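Local coordinates for hypothetical protein TTHA0179 (Thermus thermophilus, PDB 2DPW) that is of unknown function but probably acts as a nucleotidyltransferase, being built around a MobA-like domain of the GT-A type, at residues V38-Y43 and L58-A63; E84-V89 and L148-K153; T91-H96 and G221-R226; T98-R103 and T215-V220; Y116-K121 and G141-G146. All coordinates share one frame; numbering follows the deposited sequence.

Interaction 1. Residues V38-Y43 and L58-A63; sequences VLEALY and LVPAPA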
# COMPACT_ATOMS: atom_id res chain seq x y z
N VAL A 38 11.77 0.56 -5.43
CA VAL A 38 10.61 -0.29 -5.27
C VAL A 38 10.60 -1.34 -6.38
O VAL A 38 10.41 -2.53 -6.12
CB VAL A 38 9.31 0.54 -5.31
CG1 VAL A 38 8.10 -0.37 -5.14
CG2 VAL A 38 9.34 1.60 -4.22
N LEU A 39 10.79 -0.88 -7.62
CA LEU A 39 10.82 -1.78 -8.77
C LEU A 39 11.91 -2.81 -8.57
O LEU A 39 11.69 -4.01 -8.76
CB LEU A 39 11.09 -1.00 -10.06
CG LEU A 39 10.03 0.01 -10.51
CD1 LEU A 39 10.56 0.78 -11.71
CD2 LEU A 39 8.72 -0.71 -10.85
N GLU A 40 13.10 -2.35 -8.19
CA GLU A 40 14.20 -3.27 -7.95
C GLU A 40 13.76 -4.35 -6.95
O GLU A 40 14.00 -5.54 -7.16
CB GLU A 40 15.41 -2.52 -7.37
CG GLU A 40 16.10 -1.55 -8.31
CD GLU A 40 16.66 -2.21 -9.58
OE1 GLU A 40 16.56 -3.45 -9.74
OE2 GLU A 40 17.21 -1.48 -10.43
N ALA A 41 13.11 -3.92 -5.88
CA ALA A 41 12.65 -4.83 -4.84
C ALA A 41 11.62 -5.85 -5.34
O ALA A 41 11.66 -7.02 -4.95
CB ALA A 41 12.06 -4.03 -3.68
N LEU A 42 10.70 -5.41 -6.18
CA LEU A 42 9.67 -6.29 -6.70
C LEU A 42 10.25 -7.39 -7.58
O LEU A 42 9.99 -8.58 -7.35
CB LEU A 42 8.63 -5.48 -7.47
CG LEU A 42 7.90 -4.47 -6.57
CD1 LEU A 42 6.92 -3.63 -7.37
CD2 LEU A 42 7.17 -5.23 -5.47
N TYR A 43 11.04 -7.01 -8.59
CA TYR A 43 11.67 -7.98 -9.48
C TYR A 43 12.49 -8.92 -8.61
O TYR A 43 12.41 -10.15 -8.72
CB TYR A 43 12.59 -7.28 -10.49
CG TYR A 43 11.88 -6.65 -11.68
CD1 TYR A 43 11.22 -7.45 -12.63
CD2 TYR A 43 11.87 -5.27 -11.88
CE1 TYR A 43 10.59 -6.89 -13.73
CE2 TYR A 43 11.23 -4.70 -12.98
CZ TYR A 43 10.59 -5.51 -13.90
OH TYR A 43 9.94 -4.96 -14.98
N LEU A 58 12.50 4.92 -16.44
CA LEU A 58 12.73 4.14 -15.23
C LEU A 58 13.54 2.89 -15.44
O LEU A 58 13.39 2.18 -16.42
CB LEU A 58 11.39 3.78 -14.62
CG LEU A 58 10.71 5.04 -14.08
CD1 LEU A 58 9.24 4.76 -13.76
CD2 LEU A 58 11.48 5.56 -12.86
N VAL A 59 14.43 2.64 -14.49
CA VAL A 59 15.32 1.49 -14.50
C VAL A 59 15.21 0.90 -13.11
O VAL A 59 15.47 1.60 -12.15
CB VAL A 59 16.79 1.90 -14.72
CG1 VAL A 59 17.71 0.75 -14.34
CG2 VAL A 59 17.01 2.34 -16.18
N PRO A 60 14.87 -0.40 -12.98
CA PRO A 60 14.61 -1.32 -14.09
C PRO A 60 13.29 -1.05 -14.78
O PRO A 60 12.27 -0.76 -14.14
CB PRO A 60 14.64 -2.68 -13.42
CG PRO A 60 14.04 -2.38 -12.07
CD PRO A 60 14.74 -1.09 -11.69
N ALA A 61 13.31 -1.15 -16.10
CA ALA A 61 12.11 -0.94 -16.89
C ALA A 61 11.00 -1.86 -16.38
O ALA A 61 11.20 -3.06 -16.19
CB ALA A 61 12.42 -1.21 -18.36
N PRO A 62 9.82 -1.29 -16.12
CA PRO A 62 8.70 -2.09 -15.64
C PRO A 62 8.12 -2.92 -16.77
O PRO A 62 8.32 -2.61 -17.94
CB PRO A 62 7.73 -1.04 -15.11
CG PRO A 62 8.01 0.15 -16.00
CD PRO A 62 9.51 0.15 -16.08
N ALA A 63 7.39 -3.97 -16.42
CA ALA A 63 6.78 -4.86 -17.40
C ALA A 63 5.84 -4.13 -18.33
O ALA A 63 5.80 -4.39 -19.53
CB ALA A 63 6.04 -5.95 -16.71
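The helix of a beta-alpha-beta crossover meets the loop that leads on to the next strand: helix 35-44 connects the parallel strands 4-8 and 48-52, and residues 58-63 run toward strand 64-66 at the border of the same sheet. The most prominent bump is the ring of Pro-60, which follows a cis peptide bond and enters a shallow hollow on the helix lined by Leu-39, Glu-40 and Tyr-43. Its CG lies 3.8 Å from CB of Leu-39 at the base of the hollow and 3.6 Å from CD2 of Tyr-43 on one wall. The Glu-40 chain, bent at chi2 (-60°), crosses the proline ring obliquely to make another wall, while its carboxylate forms a salt bridge with Arg-32.

Leu-39 is a second bump, pushed the other way, into the curve of the loop. With CG beside the backbone N (chi1 -65°), it sends its two methyls to different residues: CD1 lies 4.3 Å from CB of Leu-58, whereas CD2 lies 4.4 Å from CB of Pro-62. Val-7 of strand 4-8 touches this buried leucine as well. Tyr-43 slides past Pro-60 in the opposite direction, so its phenol reaches further along the loop. There its OH donates to a lone pair of Ala-61 O in the carbonyl plane, at 2.6 Å.

Interaction 2. Residues E84-V89 and L148-K153; sequences EGRVLV and LLLLDK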
# COMPACT_ATOMS: atom_id res chain seq x y z
N GLU A 84 -3.26 -10.89 -13.84
CA GLU A 84 -4.06 -12.06 -13.50
C GLU A 84 -3.52 -12.71 -12.23
O GLU A 84 -2.35 -12.55 -11.89
CB GLU A 84 -4.04 -13.08 -14.64
CG GLU A 84 -4.67 -12.60 -15.97
CD GLU A 84 -6.18 -12.38 -15.90
OE1 GLU A 84 -6.88 -13.18 -15.23
OE2 GLU A 84 -6.68 -11.42 -16.53
N GLY A 85 -4.39 -13.44 -11.53
CA GLY A 85 -3.99 -14.13 -10.31
C GLY A 85 -3.94 -13.28 -9.06
O GLY A 85 -4.77 -12.39 -8.87
N ARG A 86 -2.99 -13.59 -8.18
CA ARG A 86 -2.82 -12.83 -6.95
C ARG A 86 -1.77 -11.77 -7.26
O ARG A 86 -0.70 -12.10 -7.78
CB ARG A 86 -2.34 -13.72 -5.81
CG ARG A 86 -2.67 -13.16 -4.45
CD ARG A 86 -2.37 -14.14 -3.31
NE ARG A 86 -0.93 -14.36 -3.14
CZ ARG A 86 -0.37 -14.97 -2.10
NH1 ARG A 86 -1.14 -15.42 -1.11
NH2 ARG A 86 0.94 -15.13 -2.05
N VAL A 87 -2.09 -10.51 -6.97
CA VAL A 87 -1.18 -9.40 -7.25
C VAL A 87 -0.87 -8.53 -6.05
O VAL A 87 -1.73 -8.23 -5.23
CB VAL A 87 -1.74 -8.49 -8.36
CG1 VAL A 87 -0.84 -7.26 -8.55
CG2 VAL A 87 -1.83 -9.28 -9.66
N LEU A 88 0.39 -8.11 -5.98
CA LEU A 88 0.84 -7.26 -4.90
C LEU A 88 0.87 -5.82 -5.38
O LEU A 88 1.50 -5.49 -6.38
CB LEU A 88 2.23 -7.68 -4.43
CG LEU A 88 2.82 -6.79 -3.34
CD1 LEU A 88 1.90 -6.75 -2.13
CD2 LEU A 88 4.18 -7.31 -2.95
N VAL A 89 0.17 -4.97 -4.66
CA VAL A 89 0.12 -3.58 -5.03
C VAL A 89 1.01 -2.79 -4.11
O VAL A 89 1.15 -3.11 -2.93
CB VAL A 89 -1.30 -3.03 -4.92
CG1 VAL A 89 -1.32 -1.58 -5.38
CG2 VAL A 89 -2.23 -3.88 -5.75
N LEU A 148 1.53 -1.45 0.95
CA LEU A 148 1.42 -2.63 0.10
C LEU A 148 0.05 -3.22 0.30
O LEU A 148 -0.52 -3.14 1.38
CB LEU A 148 2.46 -3.69 0.49
CG LEU A 148 3.97 -3.46 0.38
CD1 LEU A 148 4.63 -4.76 0.81
CD2 LEU A 148 4.41 -3.08 -1.04
N LEU A 149 -0.48 -3.82 -0.76
CA LEU A 149 -1.77 -4.47 -0.70
C LEU A 149 -1.75 -5.68 -1.62
O LEU A 149 -1.52 -5.56 -2.83
CB LEU A 149 -2.89 -3.53 -1.14
CG LEU A 149 -4.30 -4.06 -0.90
CD1 LEU A 149 -4.60 -4.12 0.60
CD2 LEU A 149 -5.29 -3.16 -1.59
N LEU A 150 -1.99 -6.84 -1.04
CA LEU A 150 -1.99 -8.10 -1.75
C LEU A 150 -3.42 -8.49 -2.17
O LEU A 150 -4.29 -8.72 -1.33
CB LEU A 150 -1.37 -9.17 -0.85
CG LEU A 150 -1.14 -10.56 -1.44
CD1 LEU A 150 -0.47 -10.46 -2.81
CD2 LEU A 150 -0.28 -11.35 -0.47
N LEU A 151 -3.66 -8.57 -3.48
CA LEU A 151 -5.01 -8.89 -3.96
C LEU A 151 -5.15 -10.10 -4.85
O LEU A 151 -4.27 -10.44 -5.62
CB LEU A 151 -5.60 -7.73 -4.77
CG LEU A 151 -5.66 -6.31 -4.24
CD1 LEU A 151 -6.19 -5.45 -5.36
CD2 LEU A 151 -6.53 -6.22 -2.97
N ASP A 152 -6.31 -10.72 -4.73
CA ASP A 152 -6.64 -11.84 -5.59
C ASP A 152 -7.58 -11.14 -6.57
O ASP A 152 -8.77 -11.00 -6.30
CB ASP A 152 -7.39 -12.90 -4.83
CG ASP A 152 -7.64 -14.11 -5.67
OD1 ASP A 152 -6.70 -14.91 -5.82
OD2 ASP A 152 -8.76 -14.24 -6.21
N LYS A 153 -7.01 -10.67 -7.68
CA LYS A 153 -7.75 -9.95 -8.73
C LYS A 153 -9.15 -10.53 -8.89
O LYS A 153 -10.15 -9.81 -8.75
CB LYS A 153 -7.06 -10.06 -10.09
CG LYS A 153 -7.93 -9.50 -11.21
CD LYS A 153 -7.26 -9.54 -12.57
CE LYS A 153 -8.16 -8.92 -13.62
NZ LYS A 153 -7.61 -9.03 -14.99
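Strands 86-89 and 148-152 form an antiparallel ladder inside the mixed sheet of the GT-A domain, their short axes 4.4 Å apart and their directions 165° from one another. The tight part is the ladder itself. Val-87 and Leu-151 form one hydrogen-bonded pair, exchanging two bonds of 2.6 Å between the N of each and the O of the other; Val-89 and Leu-149 form a second such pair.

Packing on the two faces differs. Val-89, Leu-149 and Leu-151 share one, where Val-89 CB lies 4.1 Å from CB of Leu-149. On the other, under Val-102 and Val-105 of helix 99-108, Leu-88 and Leu-150 face each other as a non-hydrogen-bonded pair, with Leu-88 CB 4.2 Å from Leu-150 CD1. Further along this face the chain of Arg-86 turns at chi3 (68°), and Leu-150 CD2 sits over the centre of the guanidinium, whose NH2 bonds to Leu-106 O.

Toward Glu-84 and Gly-85 the contact loosens and meets solvent. Only a weak bond, Lys-153 N to Gly-85 O, prolongs the ladder. The fully extended Lys-153 side chain crosses that of Glu-84 obliquely, its ammonium also bonding to Leu-80 O and Val-83 O, at and just beyond the C-terminal end of helix 72-81. An alanine here would remove the ammonium and would probably leave Glu-84 and those carbonyls less firmly held. Lys-153 NZ meets Glu-84 OE2 at 3.0 Å from above the carboxylate plane, in a salt bridge.

Interaction 3. Residues T91-H96 and G221-R226; sequences TGDIPH and GVDVDR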
# COMPACT_ATOMS: atom_id res chain seq x y z
N THR A 91 2.76 1.48 -3.58
CA THR A 91 2.91 2.87 -3.98
C THR A 91 4.39 3.07 -4.32
O THR A 91 5.26 2.34 -3.82
CB THR A 91 2.53 3.81 -2.85
OG1 THR A 91 3.39 3.57 -1.72
CG2 THR A 91 1.09 3.60 -2.45
N GLY A 92 4.69 4.05 -5.16
CA GLY A 92 6.08 4.27 -5.53
C GLY A 92 6.92 5.14 -4.62
O GLY A 92 7.97 5.62 -5.04
N ASP A 93 6.49 5.34 -3.37
CA ASP A 93 7.24 6.19 -2.45
C ASP A 93 7.75 5.52 -1.18
O ASP A 93 7.87 6.15 -0.13
CB ASP A 93 6.39 7.40 -2.06
CG ASP A 93 5.24 7.03 -1.17
OD1 ASP A 93 4.74 5.88 -1.30
OD2 ASP A 93 4.83 7.88 -0.35
N ILE A 94 8.04 4.23 -1.28
CA ILE A 94 8.59 3.49 -0.15
C ILE A 94 9.89 2.91 -0.68
O ILE A 94 10.00 1.72 -0.93
CB ILE A 94 7.65 2.36 0.33
CG1 ILE A 94 6.96 1.68 -0.86
CG2 ILE A 94 6.66 2.92 1.35
CD1 ILE A 94 6.20 0.40 -0.50
N PRO A 95 10.91 3.78 -0.86
CA PRO A 95 12.24 3.45 -1.36
C PRO A 95 13.06 2.48 -0.51
O PRO A 95 14.07 1.95 -0.97
CB PRO A 95 12.90 4.83 -1.47
CG PRO A 95 12.32 5.53 -0.30
CD PRO A 95 10.86 5.18 -0.43
N HIS A 96 12.64 2.27 0.74
CA HIS A 96 13.35 1.35 1.62
C HIS A 96 12.87 -0.08 1.43
O HIS A 96 13.41 -1.00 2.05
CB HIS A 96 13.15 1.75 3.09
CG HIS A 96 13.68 3.10 3.42
ND1 HIS A 96 12.86 4.21 3.55
CD2 HIS A 96 14.94 3.54 3.65
CE1 HIS A 96 13.59 5.26 3.84
NE2 HIS A 96 14.86 4.89 3.90
N GLY A 221 6.05 0.22 5.04
CA GLY A 221 5.19 1.38 5.25
C GLY A 221 5.84 2.74 5.42
O GLY A 221 5.18 3.76 5.27
N VAL A 222 7.13 2.77 5.74
CA VAL A 222 7.82 4.04 5.91
C VAL A 222 8.10 4.68 4.55
O VAL A 222 9.07 4.33 3.87
CB VAL A 222 9.16 3.88 6.64
CG1 VAL A 222 9.79 5.24 6.87
CG2 VAL A 222 8.95 3.17 7.96
N ASP A 223 7.24 5.61 4.18
CA ASP A 223 7.38 6.30 2.91
C ASP A 223 8.17 7.59 3.09
O ASP A 223 8.60 7.93 4.18
CB ASP A 223 6.00 6.61 2.34
CG ASP A 223 5.19 7.50 3.26
OD1 ASP A 223 4.90 7.06 4.40
OD2 ASP A 223 4.84 8.62 2.85
N VAL A 224 8.35 8.31 1.99
CA VAL A 224 9.06 9.58 1.99
C VAL A 224 8.06 10.68 1.64
O VAL A 224 7.37 10.61 0.62
CB VAL A 224 10.19 9.58 0.93
CG1 VAL A 224 10.87 10.93 0.90
CG2 VAL A 224 11.20 8.49 1.25
N ASP A 225 7.97 11.70 2.50
CA ASP A 225 7.03 12.78 2.28
C ASP A 225 7.64 14.16 2.11
O ASP A 225 7.00 15.07 1.59
CB ASP A 225 6.02 12.83 3.43
CG ASP A 225 5.07 11.64 3.41
OD1 ASP A 225 4.31 11.50 2.44
OD2 ASP A 225 5.10 10.85 4.38
N ARG A 226 8.89 14.32 2.54
CA ARG A 226 9.54 15.61 2.43
C ARG A 226 11.06 15.51 2.47
O ARG A 226 11.61 14.44 2.69
CB ARG A 226 9.04 16.52 3.56
CG ARG A 226 7.55 16.95 3.42
CD ARG A 226 7.08 17.61 4.75
NE ARG A 226 8.06 18.61 5.24
CZ ARG A 226 8.21 18.93 6.53
NH1 ARG A 226 9.12 19.85 6.91
NH2 ARG A 226 7.44 18.34 7.47
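Two loops cross with their end-to-end directions 110° apart, joined by one backbone hydrogen bond in which Val-224 N donates nearly along the C=O axis of Asp-93, at 3.1 Å to its O. Residues 91-96 form the loop that follows strand 86-91 in the GT-A fold, a place where related nucleotidyltransferases commonly keep a metal-binding acid. The arrangement is consistent with such a site, although no such role is established for this protein.

The side chains gather three carboxylates. Asp-93 and Asp-223 both carry CG between the backbone N and the carbonyl carbon (chi1 70° and 60°), and they lie side by side, pointing the same way. Their OD2 atoms stand 3.3 Å apart, two acceptors that would repel if both were charged. Nearby bases probably offset this: Lys-24 forms salt bridges with Asp-93 OD2 and Asp-225 OD1, and Arg-133 does so with Asp-223 OD1. The other oxygen of Asp-93, OD1, accepts from Thr-91 OG1 at 2.7 Å, which, together with the lysine on OD2, would hold the rotation of the carboxylate. An alanine in place of Asp-93 would give up both the threonine bond and the lysine bridge, and would probably leave Lys-24 less firmly placed.

Apolar groups pack beside the acids. Ile-94 CG2 rests 3.8 Å from CA of Asp-223, and Pro-95 crosses Val-224 obliquely, its CG 3.5 Å from CG2 of the valine. The imidazole of His-96, gripped edge-to-face by Phe-128 and Tyr-29, turns its ND1 edge to Val-222 O, 3.8 Å away and in the ring plane.

Interaction 4. Residues T98-R103 and T215-V220; sequences TEEAVR and TPYPEV
Two side-chain hydrogen bonds and one ring face join the first turn of helix 99-108 to the loop 215-220. Of the polar contacts, the one at the helix start does double duty. Thr-98 is the N-cap, and its OG1 accepts from Ala-101 N at 3.2 Å while donating to Glu-219 OE2 at 3.1 Å. The glutamate reaches it by a chain bent at chi2 (-89°) and receives the hydroxyl on the anti lone pair of OE2. Two residues further on, Tyr-217 OH donates to Glu-100 OE2, again on the anti lone pair, at 3.1 Å. Here the extended glutamate crosses the tyrosine at about a right angle, so that OE2 arrives at the ring edge.

The apolar contacts centre on Ala-101. Its CA lies over the face of the Tyr-217 ring in a CH-pi contact, 4.0 Å from the centroid, and its CB packs 3.6 Å from CB of Tyr-217. The aliphatic part of Glu-219 closes on the same methyl, with CG 3.8 Å from Ala-101 CB.

Tyr-217 also meets the ring of Phe-104 one turn along the helix, while Thr-215, Pro-218 and Val-220 turn to strand 114-120, so the loop is wedged between helix and sheet.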
# COMPACT_ATOMS: atom_id res chain seq x y z
N THR A 98 12.39 -3.75 0.56
CA THR A 98 13.36 -4.80 0.28
C THR A 98 12.69 -6.08 -0.20
O THR A 98 11.51 -6.31 0.06
CB THR A 98 14.16 -5.16 1.53
OG1 THR A 98 13.28 -5.72 2.51
CG2 THR A 98 14.80 -3.95 2.10
N GLU A 99 13.46 -6.92 -0.88
CA GLU A 99 13.00 -8.19 -1.39
C GLU A 99 12.54 -9.07 -0.23
O GLU A 99 11.53 -9.77 -0.32
CB GLU A 99 14.13 -8.88 -2.16
CG GLU A 99 13.95 -10.39 -2.36
CD GLU A 99 15.14 -11.03 -3.08
OE1 GLU A 99 16.15 -10.33 -3.29
OE2 GLU A 99 15.07 -12.23 -3.43
N GLU A 100 13.29 -9.03 0.87
CA GLU A 100 12.95 -9.84 2.02
C GLU A 100 11.55 -9.48 2.51
O GLU A 100 10.73 -10.35 2.80
CB GLU A 100 13.97 -9.62 3.14
CG GLU A 100 13.98 -10.72 4.18
CD GLU A 100 15.12 -10.57 5.16
OE1 GLU A 100 16.17 -10.04 4.74
OE2 GLU A 100 14.99 -11.00 6.32
N ALA A 101 11.30 -8.17 2.60
CA ALA A 101 10.00 -7.68 3.04
C ALA A 101 8.92 -8.16 2.07
O ALA A 101 7.85 -8.60 2.47
CB ALA A 101 10.03 -6.16 3.08
N VAL A 102 9.20 -8.08 0.78
CA VAL A 102 8.22 -8.51 -0.20
C VAL A 102 7.90 -10.01 -0.10
O VAL A 102 6.72 -10.40 -0.10
CB VAL A 102 8.71 -8.19 -1.62
CG1 VAL A 102 7.78 -8.84 -2.64
CG2 VAL A 102 8.73 -6.68 -1.82
N ARG A 103 8.93 -10.84 -0.01
CA ARG A 103 8.70 -12.27 0.06
C ARG A 103 7.97 -12.67 1.32
O ARG A 103 7.19 -13.62 1.30
CB ARG A 103 10.03 -13.02 -0.07
CG ARG A 103 10.57 -12.94 -1.49
CD ARG A 103 11.75 -13.84 -1.76
NE ARG A 103 11.87 -14.04 -3.20
CZ ARG A 103 12.91 -14.60 -3.81
NH1 ARG A 103 13.95 -15.04 -3.10
NH2 ARG A 103 12.91 -14.74 -5.13
N THR A 215 3.48 -7.56 9.52
CA THR A 215 4.73 -7.65 8.77
C THR A 215 5.84 -6.92 9.50
O THR A 215 5.85 -5.69 9.54
CB THR A 215 4.52 -7.06 7.38
OG1 THR A 215 3.41 -7.72 6.76
CG2 THR A 215 5.75 -7.24 6.53
N PRO A 216 6.81 -7.67 10.05
CA PRO A 216 7.98 -7.22 10.81
C PRO A 216 8.87 -6.24 10.09
O PRO A 216 9.69 -5.57 10.71
CB PRO A 216 8.72 -8.52 11.11
CG PRO A 216 7.70 -9.58 10.89
CD PRO A 216 6.96 -9.09 9.71
N TYR A 217 8.73 -6.15 8.78
CA TYR A 217 9.55 -5.24 7.99
C TYR A 217 8.86 -3.89 7.81
O TYR A 217 7.95 -3.76 7.01
CB TYR A 217 9.85 -5.86 6.64
CG TYR A 217 10.38 -7.26 6.74
CD1 TYR A 217 9.55 -8.33 7.09
CD2 TYR A 217 11.72 -7.53 6.48
CE1 TYR A 217 10.03 -9.63 7.15
CE2 TYR A 217 12.23 -8.82 6.54
CZ TYR A 217 11.38 -9.87 6.88
OH TYR A 217 11.90 -11.14 6.89
N PRO A 218 9.31 -2.88 8.56
CA PRO A 218 8.74 -1.53 8.49
C PRO A 218 8.98 -0.77 7.17
O PRO A 218 8.37 0.28 6.93
CB PRO A 218 9.38 -0.84 9.69
CG PRO A 218 10.69 -1.53 9.81
CD PRO A 218 10.31 -2.97 9.63
N GLU A 219 9.85 -1.30 6.32
CA GLU A 219 10.12 -0.65 5.02
C GLU A 219 8.88 -0.80 4.16
O GLU A 219 8.77 -0.20 3.08
CB GLU A 219 11.33 -1.29 4.32
CG GLU A 219 11.28 -2.80 4.21
CD GLU A 219 11.89 -3.49 5.41
OE1 GLU A 219 11.49 -3.20 6.56
OE2 GLU A 219 12.78 -4.35 5.21
N VAL A 220 7.94 -1.61 4.65
CA VAL A 220 6.69 -1.86 3.97
C VAL A 220 5.75 -0.66 4.10
O VAL A 220 4.78 -0.54 3.35
CB VAL A 220 6.01 -3.10 4.58
CG1 VAL A 220 5.03 -2.70 5.66
CG2 VAL A 220 5.32 -3.86 3.52

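Interaction 5. Residues Y116-K121 and G141-G146; sequences YPIVPK and GTFTGG
Thr-142 opens the pairing of strand 141-145 with strand 114-120: its O accepts from Lys-121 N at 2.8 Å, and its CG2 lies beside the lysine chain, which points the same way. Phe-143 comes next, sharing a face of the sheet with Ile-118 and Pro-120. Its CG stands beside the backbone N (chi1 -45°), so the ring reaches toward both of them. Ile-118 CD1 sits over one ring face, 4.1 Å from the centroid, in a CH-pi contact, while CG of Pro-120 approaches CE2 of Phe-143 to 3.6 Å. Val-214 of the neighbouring strand adds to this cluster.

Thr-144 turns to the other face with Val-119, and the two residues form a hydrogen-bonded antiparallel pair: each N lies 2.9 Å from the O of the other. The hydroxyl of Thr-144 is bonded to Thr-134 O. Gly-145, opposite Ile-118, carries no side chain into the space that the phenol of Tyr-116 occupies. Gly-146 ends the run, its N donating nearly along the C=O axis of Pro-117 at 2.9 Å. Its O takes a hydrogen bond from Tyr-116 OH, whose position is less certain.

The chemistry is thus mostly main chain to main chain, so the register of the strands would be held largely whatever the side chains, while the cluster around Phe-143 gives one face its apolar character.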
# COMPACT_ATOMS: atom_id res chain seq x y z
N TYR A 116 -3.83 -7.14 3.84
CA TYR A 116 -3.16 -5.87 4.07
C TYR A 116 -2.11 -5.92 5.17
O TYR A 116 -2.43 -5.97 6.35
CB TYR A 116 -4.17 -4.81 4.43
CG TYR A 116 -3.54 -3.47 4.65
CD1 TYR A 116 -2.61 -2.97 3.75
CD2 TYR A 116 -3.91 -2.67 5.72
CE1 TYR A 116 -2.07 -1.72 3.90
CE2 TYR A 116 -3.39 -1.41 5.89
CZ TYR A 116 -2.47 -0.94 4.97
OH TYR A 116 -1.94 0.31 5.11
N PRO A 117 -0.83 -5.88 4.78
CA PRO A 117 0.27 -5.92 5.75
C PRO A 117 0.32 -4.70 6.69
O PRO A 117 0.26 -3.56 6.24
CB PRO A 117 1.53 -6.03 4.89
CG PRO A 117 1.11 -6.07 3.48
CD PRO A 117 -0.38 -6.01 3.38
N ILE A 118 0.43 -4.97 7.99
CA ILE A 118 0.53 -3.89 8.97
C ILE A 118 1.80 -4.07 9.80
O ILE A 118 2.21 -5.19 10.07
CB ILE A 118 -0.69 -3.85 9.95
CG1 ILE A 118 -0.87 -5.22 10.60
CG2 ILE A 118 -1.95 -3.41 9.21
CD1 ILE A 118 -1.99 -5.26 11.62
N VAL A 119 2.40 -2.95 10.20
CA VAL A 119 3.63 -2.97 10.99
C VAL A 119 3.47 -2.52 12.45
O VAL A 119 2.78 -1.53 12.75
CB VAL A 119 4.71 -2.06 10.35
CG1 VAL A 119 6.02 -2.25 11.06
CG2 VAL A 119 4.86 -2.37 8.88
N PRO A 120 4.10 -3.25 13.38
CA PRO A 120 4.03 -2.93 14.82
C PRO A 120 4.90 -1.72 15.18
O PRO A 120 6.00 -1.56 14.67
CB PRO A 120 4.55 -4.20 15.49
CG PRO A 120 4.27 -5.28 14.47
CD PRO A 120 4.66 -4.60 13.19
N LYS A 121 4.38 -0.85 16.05
CA LYS A 121 5.13 0.32 16.49
C LYS A 121 6.53 -0.16 16.87
O LYS A 121 7.54 0.43 16.48
CB LYS A 121 4.44 0.94 17.72
CG LYS A 121 5.04 2.24 18.25
CD LYS A 121 4.25 2.75 19.44
CE LYS A 121 4.37 4.26 19.63
NZ LYS A 121 3.49 4.77 20.72
N GLY A 141 -1.95 -5.33 19.86
CA GLY A 141 -0.81 -4.45 19.76
C GLY A 141 -1.06 -3.05 19.23
O GLY A 141 -2.16 -2.52 19.31
N THR A 142 -0.01 -2.44 18.70
CA THR A 142 -0.09 -1.11 18.12
C THR A 142 0.57 -1.17 16.75
O THR A 142 1.74 -1.52 16.62
CB THR A 142 0.63 -0.09 19.00
OG1 THR A 142 -0.01 -0.04 20.28
CG2 THR A 142 0.57 1.28 18.35
N PHE A 143 -0.20 -0.83 15.73
CA PHE A 143 0.29 -0.90 14.37
C PHE A 143 -0.01 0.30 13.51
O PHE A 143 -0.72 1.23 13.90
CB PHE A 143 -0.33 -2.11 13.69
CG PHE A 143 -0.33 -3.35 14.53
CD1 PHE A 143 -1.34 -3.59 15.46
CD2 PHE A 143 0.70 -4.27 14.40
CE1 PHE A 143 -1.32 -4.73 16.23
CE2 PHE A 143 0.72 -5.42 15.17
CZ PHE A 143 -0.29 -5.65 16.09
N THR A 144 0.54 0.24 12.32
CA THR A 144 0.28 1.25 11.32
C THR A 144 0.16 0.44 10.05
O THR A 144 0.63 -0.71 10.00
CB THR A 144 1.42 2.26 11.21
OG1 THR A 144 1.02 3.29 10.29
CG2 THR A 144 2.69 1.60 10.72
N GLY A 145 -0.50 1.04 9.06
CA GLY A 145 -0.72 0.38 7.78
C GLY A 145 0.34 0.43 6.73
O GLY A 145 1.05 1.43 6.66
N GLY A 146 0.58 -0.66 6.01
CA GLY A 146 1.64 -0.59 5.00
C GLY A 146 1.23 0.18 3.77
O GLY A 146 0.18 0.81 3.73

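From the N terminus, interaction 1 closes first, joining helix 35-44 to the loop before strand 64-66, and it is complete before any other opens. Then interactions 2, 3, 4 and 5 open in turn, at strand 86-91, the loop behind it, helix 99-108 and strand 114-120. Of these four, interaction 5 is the first to close and lies nested within the loops of the other three. Interaction 2 follows, and so crosses both 3 and 4, which close only after strand 210-214, with 4 nested inside 3. The late segments 215-220 and 221-226 thereby tie the C-terminal region back onto helix 99-108 and the loop after strand 86-91, and Val-38 and Leu-42 of helix 35-44 touch interactions 3 and 4.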